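Local coordinates for Glyoxalase/bleomycin resistance protein/dioxygenase (PDB 4G6X) that belongs to the glyoxalase/bleomycin resistance/dioxygenase (vicinal oxygen chelate) superfamily and may act as a dioxygenase, at residues A38-F43 / D140-L145; R62-V67 / L77-S82. All coordinates share one frame; numbering follows the deposited sequence.

Contact 1. Residues A38-F43 / D140-L145; sequences AKAESF and DTCGNL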
loop_
_atom_site.group_PDB
_atom_site.type_symbol
_atom_site.label_atom_id
_atom_site.label_comp_id
_atom_site.label_asym_id
_atom_site.label_seq_id
_atom_site.Cartn_x
_atom_site.Cartn_y
_atom_site.Cartn_z
ATOM N N ALA A 38 3.418 -11.347 -15.384
ATOM C CA ALA A 38 2.498 -11.605 -16.490
ATOM C C ALA A 38 1.184 -12.178 -16.000
ATOM O O ALA A 38 0.092 -11.791 -16.442
ATOM C CB ALA A 38 3.155 -12.482 -17.540
ATOM N N LYS A 39 1.247 -13.160 -15.094
ATOM C CA LYS A 39 0.025 -13.651 -14.471
ATOM C C LYS A 39 -0.748 -12.528 -13.757
ATOM O O LYS A 39 -1.997 -12.403 -13.873
ATOM C CB LYS A 39 0.321 -14.796 -13.477
ATOM C CG LYS A 39 -0.895 -15.327 -12.743
ATOM C CD LYS A 39 -0.661 -16.635 -11.961
ATOM C CE LYS A 39 0.570 -16.476 -11.047
ATOM N NZ LYS A 39 0.759 -17.670 -10.170
ATOM N N ALA A 40 -0.010 -11.691 -13.026
ATOM C CA ALA A 40 -0.641 -10.619 -12.272
ATOM C C ALA A 40 -1.324 -9.613 -13.213
ATOM O O ALA A 40 -2.455 -9.177 -12.910
ATOM C CB ALA A 40 0.399 -9.907 -11.420
ATOM N N GLU A 41 -0.638 -9.254 -14.290
ATOM C CA GLU A 41 -1.256 -8.328 -15.258
ATOM C C GLU A 41 -2.596 -8.887 -15.744
ATOM O O GLU A 41 -3.620 -8.178 -15.762
ATOM C CB GLU A 41 -0.359 -8.072 -16.450
ATOM C CG GLU A 41 -1.017 -7.040 -17.362
ATOM C CD GLU A 41 -0.209 -6.671 -18.581
ATOM O OE1 GLU A 41 0.918 -7.149 -18.741
ATOM O OE2 GLU A 41 -0.748 -5.901 -19.405
ATOM N N SER A 42 -2.558 -10.151 -16.148
ATOM C CA SER A 42 -3.749 -10.863 -16.644
ATOM C C SER A 42 -4.871 -10.892 -15.614
ATOM O O SER A 42 -6.034 -10.730 -15.950
ATOM C CB SER A 42 -3.376 -12.327 -16.984
ATOM O OG SER A 42 -4.543 -13.114 -17.257
ATOM N N PHE A 43 -4.559 -11.221 -14.359
ATOM C CA PHE A 43 -5.557 -11.280 -13.305
ATOM C C PHE A 43 -6.140 -9.928 -12.866
ATOM O O PHE A 43 -7.350 -9.743 -12.759
ATOM C CB PHE A 43 -4.995 -11.982 -12.049
ATOM C CG PHE A 43 -6.047 -12.222 -11.016
ATOM C CD1 PHE A 43 -6.824 -13.385 -11.073
ATOM C CD2 PHE A 43 -6.300 -11.307 -9.978
ATOM C CE1 PHE A 43 -7.823 -13.588 -10.128
ATOM C CE2 PHE A 43 -7.288 -11.538 -9.046
ATOM C CZ PHE A 43 -8.027 -12.691 -9.103
ATOM N N ASP A 140 -5.712 -13.855 -5.250
ATOM C CA ASP A 140 -5.269 -13.203 -6.476
ATOM C C ASP A 140 -4.519 -14.062 -7.479
ATOM O O ASP A 140 -4.105 -13.560 -8.543
ATOM C CB ASP A 140 -4.528 -11.861 -6.218
ATOM C CG ASP A 140 -3.121 -12.029 -5.788
ATOM O OD1 ASP A 140 -2.682 -13.156 -5.485
ATOM O OD2 ASP A 140 -2.401 -10.990 -5.716
ATOM N N THR A 141 -4.305 -15.372 -7.141
ATOM C CA THR A 141 -3.521 -16.340 -7.913
ATOM C C THR A 141 -2.011 -16.145 -7.848
ATOM O O THR A 141 -1.288 -16.943 -8.396
ATOM C CB THR A 141 -3.955 -16.543 -9.392
ATOM O OG1 THR A 141 -3.574 -15.445 -10.237
ATOM C CG2 THR A 141 -5.496 -16.744 -9.490
ATOM N N CYS A 142 -1.593 -15.035 -7.242
ATOM C CA CYS A 142 -0.215 -14.555 -7.257
ATOM C C CYS A 142 0.484 -14.665 -5.884
ATOM O O CYS A 142 1.540 -14.049 -5.699
ATOM C CB CYS A 142 -0.128 -13.096 -7.724
ATOM S SG CYS A 142 -0.770 -12.892 -9.411
ATOM N N GLY A 143 -0.106 -15.398 -4.941
ATOM C CA GLY A 143 0.400 -15.563 -3.598
ATOM C C GLY A 143 -0.194 -14.657 -2.519
ATOM O O GLY A 143 0.277 -14.662 -1.384
ATOM N N ASN A 144 -1.239 -13.888 -2.854
ATOM C CA ASN A 144 -1.909 -12.980 -1.919
ATOM C C ASN A 144 -3.408 -13.252 -1.763
ATOM O O ASN A 144 -4.093 -13.753 -2.711
ATOM C CB ASN A 144 -1.777 -11.535 -2.351
ATOM C CG ASN A 144 -0.389 -11.125 -2.687
ATOM O OD1 ASN A 144 -0.053 -10.891 -3.857
ATOM N ND2 ASN A 144 0.455 -11.021 -1.679
ATOM N N LEU A 145 -3.918 -12.889 -0.593
ATOM C CA LEU A 145 -5.347 -12.735 -0.394
ATOM C C LEU A 145 -5.624 -11.245 -0.524
ATOM O O LEU A 145 -4.809 -10.417 -0.092
ATOM C CB LEU A 145 -5.744 -13.234 1.014
ATOM C CG LEU A 145 -5.538 -14.753 1.299
ATOM C CD1 LEU A 145 -5.806 -15.109 2.733
ATOM C CD2 LEU A 145 -6.400 -15.621 0.365
#

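Contact 2. Residues R62-V67 / L77-S82; sequences RWLTVV and LLLEPS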
loop_
_atom_site.group_PDB
_atom_site.type_symbol
_atom_site.label_atom_id
_atom_site.label_comp_id
_atom_site.label_asym_id
_atom_site.label_seq_id
_atom_site.Cartn_x
_atom_site.Cartn_y
_atom_site.Cartn_z
ATOM N N ARG A 62 9.616 -5.600 -14.761
ATOM C CA ARG A 62 8.928 -4.423 -15.162
ATOM C C ARG A 62 8.515 -3.602 -14.004
ATOM O O ARG A 62 8.094 -4.119 -12.965
ATOM C CB ARG A 62 7.616 -4.829 -15.861
ATOM C CG ARG A 62 7.837 -5.669 -17.067
ATOM C CD ARG A 62 6.789 -6.739 -17.150
ATOM N NE ARG A 62 5.564 -6.199 -17.683
ATOM C CZ ARG A 62 4.477 -6.931 -17.903
ATOM N NH1 ARG A 62 3.407 -6.374 -18.461
ATOM N NH2 ARG A 62 4.433 -8.210 -17.536
ATOM N N TRP A 63 8.480 -2.271 -14.240
ATOM C CA TRP A 63 7.687 -1.398 -13.422
ATOM C C TRP A 63 6.322 -1.423 -14.021
ATOM O O TRP A 63 6.127 -0.925 -15.098
ATOM C CB TRP A 63 8.240 0.046 -13.495
ATOM C CG TRP A 63 7.418 1.051 -12.731
ATOM C CD1 TRP A 63 6.394 1.875 -13.209
ATOM C CD2 TRP A 63 7.533 1.377 -11.324
ATOM N NE1 TRP A 63 5.896 2.647 -12.200
ATOM C CE2 TRP A 63 6.539 2.405 -11.053
ATOM C CE3 TRP A 63 8.391 0.977 -10.305
ATOM C CZ2 TRP A 63 6.381 2.952 -9.784
ATOM C CZ3 TRP A 63 8.221 1.533 -9.026
ATOM C CH2 TRP A 63 7.258 2.505 -8.782
ATOM N N LEU A 64 5.391 -2.045 -13.315
ATOM C CA LEU A 64 4.031 -2.271 -13.804
ATOM C C LEU A 64 3.034 -1.763 -12.789
ATOM O O LEU A 64 2.918 -2.326 -11.657
ATOM C CB LEU A 64 3.899 -3.783 -13.964
ATOM C CG LEU A 64 2.521 -4.250 -14.415
ATOM C CD1 LEU A 64 2.144 -3.647 -15.771
ATOM C CD2 LEU A 64 2.478 -5.800 -14.402
ATOM N N THR A 65 2.268 -0.730 -13.159
ATOM C CA THR A 65 1.259 -0.245 -12.276
ATOM C C THR A 65 -0.085 -0.322 -12.978
ATOM O O THR A 65 -0.158 -0.224 -14.194
ATOM C CB THR A 65 1.501 1.194 -11.825
ATOM O OG1 THR A 65 1.532 2.019 -12.997
ATOM C CG2 THR A 65 2.812 1.294 -11.121
ATOM N N VAL A 66 -1.122 -0.455 -12.164
ATOM C CA VAL A 66 -2.516 -0.368 -12.626
ATOM C C VAL A 66 -3.323 0.665 -11.841
ATOM O O VAL A 66 -2.945 1.109 -10.764
ATOM C CB VAL A 66 -3.195 -1.764 -12.547
ATOM C CG1 VAL A 66 -2.465 -2.797 -13.423
ATOM C CG2 VAL A 66 -3.370 -2.255 -11.115
ATOM N N VAL A 67 -4.464 1.096 -12.403
ATOM C CA VAL A 67 -5.306 2.081 -11.766
ATOM C C VAL A 67 -6.754 1.627 -11.915
ATOM O O VAL A 67 -7.064 0.804 -12.799
ATOM C CB VAL A 67 -5.190 3.454 -12.421
ATOM C CG1 VAL A 67 -3.866 4.109 -12.102
ATOM C CG2 VAL A 67 -5.379 3.351 -13.919
ATOM N N LEU A 77 -1.479 1.125 -8.266
ATOM C CA LEU A 77 -1.067 -0.126 -7.627
ATOM C C LEU A 77 0.071 -0.728 -8.432
ATOM O O LEU A 77 -0.061 -1.122 -9.613
ATOM C CB LEU A 77 -2.257 -1.115 -7.558
ATOM C CG LEU A 77 -2.005 -2.590 -7.198
ATOM C CD1 LEU A 77 -1.601 -2.639 -5.731
ATOM C CD2 LEU A 77 -3.257 -3.424 -7.502
ATOM N N LEU A 78 1.210 -0.948 -7.743
ATOM C CA LEU A 78 2.396 -1.519 -8.338
ATOM C C LEU A 78 2.333 -3.026 -8.118
ATOM O O LEU A 78 2.085 -3.434 -6.988
ATOM C CB LEU A 78 3.654 -0.983 -7.598
ATOM C CG LEU A 78 5.011 -1.520 -8.056
ATOM C CD1 LEU A 78 5.355 -1.004 -9.443
ATOM C CD2 LEU A 78 6.053 -1.114 -7.004
ATOM N N LEU A 79 2.463 -3.779 -9.197
ATOM C CA LEU A 79 2.445 -5.236 -9.176
ATOM C C LEU A 79 3.888 -5.673 -9.227
ATOM O O LEU A 79 4.473 -5.808 -10.294
ATOM C CB LEU A 79 1.603 -5.767 -10.327
ATOM C CG LEU A 79 0.159 -5.271 -10.360
ATOM C CD1 LEU A 79 -0.513 -5.796 -11.623
ATOM C CD2 LEU A 79 -0.603 -5.619 -9.095
ATOM N N GLU A 80 4.516 -5.783 -8.057
ATOM C CA GLU A 80 5.982 -5.933 -8.077
ATOM C C GLU A 80 6.483 -7.328 -7.794
ATOM O O GLU A 80 5.780 -8.093 -7.134
ATOM C CB GLU A 80 6.689 -4.912 -7.209
ATOM C CG GLU A 80 6.541 -5.113 -5.783
ATOM C CD GLU A 80 7.312 -4.078 -4.919
ATOM O OE1 GLU A 80 8.563 -3.985 -4.884
ATOM O OE2 GLU A 80 6.588 -3.383 -4.212
ATOM N N PRO A 81 7.659 -7.662 -8.344
ATOM C CA PRO A 81 8.172 -9.023 -8.191
ATOM C C PRO A 81 8.433 -9.394 -6.744
ATOM O O PRO A 81 8.682 -8.536 -5.878
ATOM C CB PRO A 81 9.485 -9.024 -8.994
ATOM C CG PRO A 81 9.397 -7.860 -9.899
ATOM C CD PRO A 81 8.533 -6.841 -9.203
ATOM N N SER A 82 8.399 -10.694 -6.483
ATOM C CA SER A 82 8.612 -11.260 -5.131
ATOM C C SER A 82 9.969 -11.927 -5.014
ATOM O O SER A 82 10.085 -12.882 -4.272
ATOM C CB SER A 82 7.500 -12.291 -4.817
ATOM O OG SER A 82 6.195 -11.650 -4.882
#

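Contact 1. Residues A38-F43 / D140-L145
The turn that links strands 134-139 and 145-150 in the second four-stranded sheet packs here against helix 37-46, which belongs to the first βαβββ half of this glyoxalase-like fold. Three helix side chains, K39, A40 and F43, meet three consecutive turn residues, D140, T141 and C142. With CG anti to the backbone N (chi1 178°) and a bend at chi3, the K39 chain crosses the T141 side chain, bringing CD to 3.6 Å from T141 OG1 and delivering NZ to T141 O at 2.8 Å. The ammonium is tilted 21° from the plane of that carbonyl and also forms a salt bridge with D35. One turn further along the helix, the F43 ring lies against the start of the loop. D140 O sits over one face, 3.4 Å from F43 CG and displaced toward the rim, and D140 CA adds a CH-pi contact 4.1 Å from the centroid, 28° off the ring normal. Between these two, C142 SG rests on A40, 3.7 Å from A40 CA. The turn is shaped from within: D140 OD1 takes C142 N at 2.8 Å, an Asx turn, and also N144 N, the two donors arriving from opposite faces of the carboxylate plane. D140 OD2 is bonded to Y44 OH, which ties the same side chain to the helix. T141 OG1 donates to D140 O at 2.6 Å, the very oxygen lying over the phenyl face. One carboxylate oxygen thus gathers two backbone N-H groups, while the carbonyl of T141 is taken by K39 NZ and that of C142 by K91. A cation held between T141 O and D35 would probably keep its charge; beside it, the A40-C142 contact is apolar packing, whereas F43 receives a polar oxygen over its face.

Contact 2. Residues R62-V67 / L77-S82
At L77, the first residue of the segment, the strands form a hydrogen-bonded antiparallel pair with V66. L77 N reaches V66 O at 2.9 Å, and V66 N returns to L77 O at 2.8 Å. Their side chains lie side by side and point the same way, V66 CG2 meeting L77 CD2 at 3.8 Å; L77 also packs on Y44 and on I27 of the second subunit. L78 follows as the non-hydrogen-bonded partner of T65 and turns to the other face of the sheet. Because CG stands anti to the backbone N (chi1 178°), the branch swings back across the first strand, where CD1 settles over the six-membered ring of W63, 3.6 Å from its centroid and only 9° off the normal. The methyl therefore sits almost squarely above the indole face, a CH-pi contact; T65 CG2 touches the same CD1. At L79 the backbone N donates to L64 O at 2.9 Å, and the CA of L78 approaches that same oxygen. L79 CD1 lies between two neighbours of the first strand, 4.0 Å from V66 CG1 and 4.1 Å from L64 CD2, on the face where L77 and L79 pack on Y44 of helix 37-46. Beyond it, Q37 NE2 bonds to both R62 O and L79 O, bridging the two strands as their backbone pairing gives way. The strand segments run at 144°, short of exact antiparallel. Three backbone bonds thus fix the register of the hairpin. One face is lined by L64, V66, L77 and L79; on the other L78 packs on W63 beside T65, whose hydroxyl is bonded to Q76. A glycerol near the W63 side chain, probably from the crystallisation liquor, leaves a small pocket beside the indole possible.

The centres of the two contacts lie 11 Å apart, and helix 37-46 connects them. Along the chain its segment comes first, then the two hairpin strands 61-67 and 76-81 of contact 2, and last the 140-145 turn, so contact 1 spans the hairpin in sequence. One side of the helix faces that turn of the second sheet; elsewhere it meets the first sheet, where E41 OE1 forms a salt bridge with R62 NH1 at 2.6 Å and A40 O packs against L79 CD1. Contact 2 is local pairing within one sheet, whereas contact 1 joins the two βαβββ halves, so a helix of the first half packs on both its own sheet and a loop of the second.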